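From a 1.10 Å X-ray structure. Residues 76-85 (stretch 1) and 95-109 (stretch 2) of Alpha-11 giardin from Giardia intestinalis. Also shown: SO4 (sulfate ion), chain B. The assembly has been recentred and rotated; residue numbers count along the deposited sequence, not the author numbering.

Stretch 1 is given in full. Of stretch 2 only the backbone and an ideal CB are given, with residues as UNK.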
# COMPACT_ATOMS: atom_id res chain seq x y z
N ASN A 76 -4.00 11.85 -1.75
CA ASN A 76 -3.32 10.57 -1.90
C ASN A 76 -1.83 10.73 -2.24
O ASN A 76 -0.99 9.99 -1.71
CB ASN A 76 -4.05 9.77 -2.97
CG ASN A 76 -3.48 8.41 -3.15
OD1 ASN A 76 -2.69 8.16 -4.07
ND2 ASN A 76 -3.85 7.51 -2.25
N ILE A 77 -1.49 11.68 -3.12
CA ILE A 77 -0.09 11.81 -3.51
C ILE A 77 0.75 12.32 -2.33
O ILE A 77 1.85 11.85 -2.12
CB ILE A 77 0.07 12.65 -4.80
CG1 ILE A 77 -0.57 11.95 -6.02
CG2 ILE A 77 1.54 12.97 -5.05
CD1 ILE A 77 0.01 10.55 -6.35
N SER A 78 0.22 13.28 -1.57
CA SER A 78 0.89 13.77 -0.38
C SER A 78 1.13 12.65 0.62
O SER A 78 2.22 12.51 1.19
CB SER A 78 0.07 14.89 0.26
OG SER A 78 0.57 15.24 1.52
N ALA A 79 0.11 11.81 0.80
CA ALA A 79 0.23 10.66 1.68
C ALA A 79 1.37 9.74 1.23
O ALA A 79 2.18 9.28 2.04
CB ALA A 79 -1.09 9.89 1.72
N ARG A 80 1.43 9.47 -0.07
CA ARG A 80 2.51 8.63 -0.61
C ARG A 80 3.88 9.24 -0.35
O ARG A 80 4.82 8.51 0.02
CB ARG A 80 2.31 8.41 -2.11
CG ARG A 80 1.12 7.52 -2.47
CD ARG A 80 1.12 7.26 -3.95
NE ARG A 80 -0.19 6.79 -4.39
CZ ARG A 80 -0.45 5.61 -4.94
NH1 ARG A 80 0.50 4.70 -5.15
NH2 ARG A 80 -1.69 5.33 -5.30
N VAL A 81 4.02 10.55 -0.58
CA VAL A 81 5.31 11.20 -0.30
C VAL A 81 5.69 11.00 1.18
O VAL A 81 6.83 10.64 1.50
CB VAL A 81 5.24 12.70 -0.65
CG1 VAL A 81 6.47 13.44 -0.11
CG2 VAL A 81 5.12 12.89 -2.16
N ASN A 82 4.73 11.23 2.07
CA ASN A 82 5.00 11.07 3.50
C ASN A 82 5.42 9.65 3.86
O ASN A 82 6.35 9.44 4.64
CB ASN A 82 3.83 11.57 4.35
CG ASN A 82 3.59 13.05 4.15
OD1 ASN A 82 4.48 13.77 3.68
ND2 ASN A 82 2.40 13.50 4.45
N VAL A 83 4.76 8.67 3.27
CA VAL A 83 5.08 7.27 3.52
C VAL A 83 6.51 6.96 3.06
O VAL A 83 7.26 6.29 3.77
CB VAL A 83 4.06 6.34 2.80
CG1 VAL A 83 4.56 4.89 2.78
CG2 VAL A 83 2.69 6.43 3.48
N ILE A 84 6.91 7.41 1.86
CA ILE A 84 8.29 7.15 1.38
C ILE A 84 9.31 7.78 2.31
O ILE A 84 10.29 7.14 2.69
CB ILE A 84 8.55 7.67 -0.06
CG1 ILE A 84 7.69 6.91 -1.06
CG2 ILE A 84 10.04 7.54 -0.44
CD1 ILE A 84 7.99 5.44 -1.15
N LYS A 85 9.09 9.05 2.67
CA LYS A 85 10.05 9.70 3.57
C LYS A 85 10.21 8.94 4.90
O LYS A 85 11.33 8.73 5.36
CB LYS A 85 9.70 11.17 3.78
CG LYS A 85 10.04 12.07 2.59
CD LYS A 85 11.52 11.98 2.18
CE LYS A 85 12.42 12.75 3.15
NZ LYS A 85 13.80 12.92 2.60
N UNK A 95 8.55 -2.71 2.84
CA UNK A 95 7.12 -2.98 2.71
C UNK A 95 6.39 -1.68 2.32
O UNK A 95 5.53 -1.68 1.44
CB UNK A 95 6.56 -3.55 4.01
N UNK A 96 6.75 -0.59 3.00
CA UNK A 96 6.09 0.70 2.78
C UNK A 96 6.47 1.29 1.41
O UNK A 96 5.62 1.83 0.69
CB UNK A 96 6.46 1.68 3.90
N UNK A 97 7.76 1.21 1.04
CA UNK A 97 8.16 1.72 -0.28
C UNK A 97 7.44 0.94 -1.39
O UNK A 97 6.93 1.53 -2.34
CB UNK A 97 9.68 1.62 -0.46
N UNK A 98 7.40 -0.37 -1.25
CA UNK A 98 6.75 -1.21 -2.23
C UNK A 98 5.28 -0.86 -2.39
O UNK A 98 4.75 -0.77 -3.50
CB UNK A 98 6.90 -2.68 -1.84
N UNK A 99 4.59 -0.68 -1.26
CA UNK A 99 3.16 -0.33 -1.33
C UNK A 99 2.97 0.91 -2.23
O UNK A 99 2.06 0.99 -3.08
CB UNK A 99 2.60 -0.07 0.07
N UNK A 100 3.82 1.89 -2.02
CA UNK A 100 3.74 3.14 -2.75
C UNK A 100 4.09 3.03 -4.22
O UNK A 100 3.36 3.58 -5.04
CB UNK A 100 4.66 4.17 -2.09
N UNK A 101 5.21 2.38 -4.55
CA UNK A 101 5.69 2.41 -5.93
C UNK A 101 5.20 1.25 -6.77
O UNK A 101 5.19 1.37 -8.00
CB UNK A 101 7.22 2.43 -5.94
N UNK A 102 4.82 0.13 -6.15
CA UNK A 102 4.33 -1.01 -6.91
C UNK A 102 2.85 -0.89 -7.23
O UNK A 102 2.39 -1.38 -8.26
CB UNK A 102 4.59 -2.31 -6.14
N UNK A 103 2.08 -0.26 -6.36
CA UNK A 103 0.65 -0.14 -6.56
C UNK A 103 0.37 1.26 -7.10
O UNK A 103 -0.12 2.15 -6.39
CB UNK A 103 -0.12 -0.41 -5.26
N UNK A 104 0.71 1.44 -8.38
CA UNK A 104 0.75 2.78 -8.96
C UNK A 104 0.72 2.70 -10.46
O UNK A 104 1.49 1.94 -11.06
CB UNK A 104 1.99 3.54 -8.50
N UNK A 105 -0.18 3.47 -11.06
CA UNK A 105 -0.20 3.64 -12.50
C UNK A 105 0.99 4.49 -12.94
O UNK A 105 1.62 5.16 -12.11
CB UNK A 105 -1.52 4.28 -12.95
N UNK A 106 1.33 4.48 -14.24
CA UNK A 106 2.38 5.42 -14.66
C UNK A 106 2.11 6.88 -14.27
O UNK A 106 3.04 7.58 -13.91
CB UNK A 106 2.55 5.34 -16.18
N UNK A 107 0.86 7.32 -14.36
CA UNK A 107 0.55 8.70 -13.98
C UNK A 107 0.72 8.94 -12.49
O UNK A 107 1.17 10.00 -12.08
CB UNK A 107 -0.88 9.05 -14.39
N UNK A 108 0.35 7.95 -11.65
CA UNK A 108 0.54 8.09 -10.21
C UNK A 108 2.02 8.15 -9.90
O UNK A 108 2.45 8.87 -9.03
CB UNK A 108 -0.12 6.94 -9.45
N UNK A 109 2.80 7.36 -10.64
CA UNK A 109 4.25 7.38 -10.49
C UNK A 109 4.83 8.75 -10.84
O UNK A 109 5.68 9.26 -10.13
CB UNK A 109 4.89 6.30 -11.37
S SO4 B . -7.06 13.37 -3.82
O1 SO4 B . -7.75 12.80 -4.98
O2 SO4 B . -7.97 14.29 -3.15
O3 SO4 B . -6.59 12.32 -2.91
O4 SO4 B . -5.90 14.14 -4.30

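Stretch 1 is a helix, and the helix that includes position 95 runs roughly antiparallel to it, at 150° and 9.0 Å at closest approach. Positions 103 to 105 are a turn, and a new helix starts at 106.

Position 95 has nothing of stretch 1 near its ideal CB, so many residues would suit. It is Arg95, out of reach of stretch 1.

Position 96 points its CB toward stretch 1, 3.9 Å from Val83 CG1. A small apolar residue fits at that distance. It is Ala96, whose CB packs on Val83 CG1 at 3.9 Å.

Position 97 points sideways, with its ideal CB 4.2 Å from Ile84 CD1. The CA atoms of 84 and 97 are only 5.7 Å apart. An aliphatic side chain would suit, and several would do. It is Ile97, and its CG2 lies 3.9 Å from Ile84 CD1.

Position 98 points away, so stretch 1 sets no demand. It is His98, whose NE2 is hydrogen-bonded elsewhere in the structure. Position 99 points sideways with nothing of stretch 1 within 5.5 Å of its ideal CB. Here too the choice is open. It is Asp99, with both carboxylate oxygens bonded elsewhere in the structure.

Position 100 points toward stretch 1. Its ideal CB is 3.7 Å from Ile84 CD1 and 4.9 Å from Val83 CG1, while the CB of Arg80 adds a further apolar surface. A compact aliphatic residue is expected; valine or alanine would be reasonable. It is Val100, in the t rotamer. Its CG2 meets Val83 CG1 at 3.6 Å, and its CG1 meets Arg80 CB at 3.9 Å. The backbone serves too: Arg80 NH1 gives a weak hydrogen bond to Val100 O at 3.1 Å.

Position 101 points away; apolar or polar residues could both be accommodated as far as stretch 1 is concerned. It is Val101, whose CG1 still reaches within 4.4 Å of Ile84 CD1. Position 102 also points away, so many residues would suit. It is Leu102, without contact.

At position 103 the backbone matters most, since its O accepts a nearly straight hydrogen bond from Arg80 NH1, 2.9 Å away. Stretch 1 asks little of the side chain. It is Ile103, whose end leads away.

Position 104 has an extended backbone and an ideal CB 3.8 Å from Arg80 NH1. A small residue is easily placed. It is Ala104, its CB 3.9 Å from Arg80 NH1.

Position 105 precedes a helix, so serine, threonine, aspartate or asparagine would suit as a cap. It is Thr105, whose OG1 accepts from the N of position 108 at 3.0 Å.

Position 106, at phi -54° in the first turn, suits proline and is Pro106. Position 107 is out of reach, so many residues would suit. It is Asp107.

Position 108 points toward stretch 1; its ideal CB is 4.7 Å from Arg80 CZ and 4.8 Å from Ile77 CD1. An acidic or other acceptor-bearing chain with an aliphatic stem would suit. It is Glu108. OE2 forms a long salt bridge with Arg80 NH2 at 3.6 Å, by charge alone. OE1 accepts from Thr105 N at 2.9 Å. Water 1 links Arg80, Ile103 and Glu108. Ile77 CD1 lies 4.0 Å from Glu108 O.

Position 109 points away, and stretch 1 sets no demand. It is Arg109.

Stretch 2 (95-109) RAIHDVVLIATPDER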
# COMPACT_ATOMS: atom_id res chain seq x y z
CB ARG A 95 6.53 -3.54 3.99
CG ARG A 95 7.01 -4.92 4.35
CD ARG A 95 6.23 -5.46 5.53
NE ARG A 95 6.54 -6.85 5.79
CZ ARG A 95 7.62 -7.29 6.43
NH1 ARG A 95 8.51 -6.43 6.93
NH2 ARG A 95 7.82 -8.60 6.61
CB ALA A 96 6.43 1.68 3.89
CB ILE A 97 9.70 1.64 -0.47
CG1 ILE A 97 10.43 2.43 0.63
CG2 ILE A 97 10.06 2.18 -1.85
CD1 ILE A 97 11.92 2.09 0.76
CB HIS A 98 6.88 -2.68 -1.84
CG HIS A 98 8.24 -3.23 -2.05
ND1 HIS A 98 8.63 -4.43 -1.50
CD2 HIS A 98 9.32 -2.75 -2.71
CE1 HIS A 98 9.89 -4.67 -1.81
NE2 HIS A 98 10.32 -3.67 -2.57
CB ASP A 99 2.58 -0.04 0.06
CG ASP A 99 2.47 -1.27 0.94
OD1 ASP A 99 2.63 -2.39 0.43
OD2 ASP A 99 2.22 -1.14 2.16
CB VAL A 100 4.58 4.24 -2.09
CG1 VAL A 100 4.70 5.47 -2.99
CG2 VAL A 100 3.96 4.61 -0.75
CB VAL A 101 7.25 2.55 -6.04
CG1 VAL A 101 7.72 3.79 -5.24
CG2 VAL A 101 8.00 1.29 -5.63
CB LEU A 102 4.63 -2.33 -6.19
CG LEU A 102 6.12 -2.64 -5.91
CD1 LEU A 102 6.24 -3.98 -5.30
CD2 LEU A 102 6.98 -2.57 -7.18
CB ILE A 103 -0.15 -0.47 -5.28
CG1 ILE A 103 0.34 -1.83 -4.72
CG2 ILE A 103 -1.62 -0.54 -5.60
CD1 ILE A 103 -0.38 -2.22 -3.45
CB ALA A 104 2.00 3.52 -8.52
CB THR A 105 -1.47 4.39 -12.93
OG1 THR A 105 -1.43 5.69 -12.34
CG2 THR A 105 -2.74 3.67 -12.49
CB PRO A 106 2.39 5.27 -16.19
CG PRO A 106 1.88 3.86 -16.42
CD PRO A 106 0.84 3.66 -15.36
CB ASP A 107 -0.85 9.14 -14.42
CG ASP A 107 -1.03 10.65 -14.31
OD1 ASP A 107 -0.25 11.38 -14.97
OD2 ASP A 107 -1.90 11.10 -13.53
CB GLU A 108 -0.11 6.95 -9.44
CG GLU A 108 -1.63 7.08 -9.37
CD GLU A 108 -2.35 5.83 -8.86
OE1 GLU A 108 -1.83 4.71 -8.98
OE2 GLU A 108 -3.50 5.97 -8.39
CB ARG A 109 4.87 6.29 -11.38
CG ARG A 109 6.36 6.36 -11.60
CD ARG A 109 6.89 5.18 -12.38
NE ARG A 109 6.57 5.27 -13.80
CZ ARG A 109 6.95 4.36 -14.70
NH1 ARG A 109 7.67 3.30 -14.33
NH2 ARG A 109 6.61 4.53 -15.99
O HOH W 1 -2.69 3.11 -6.78
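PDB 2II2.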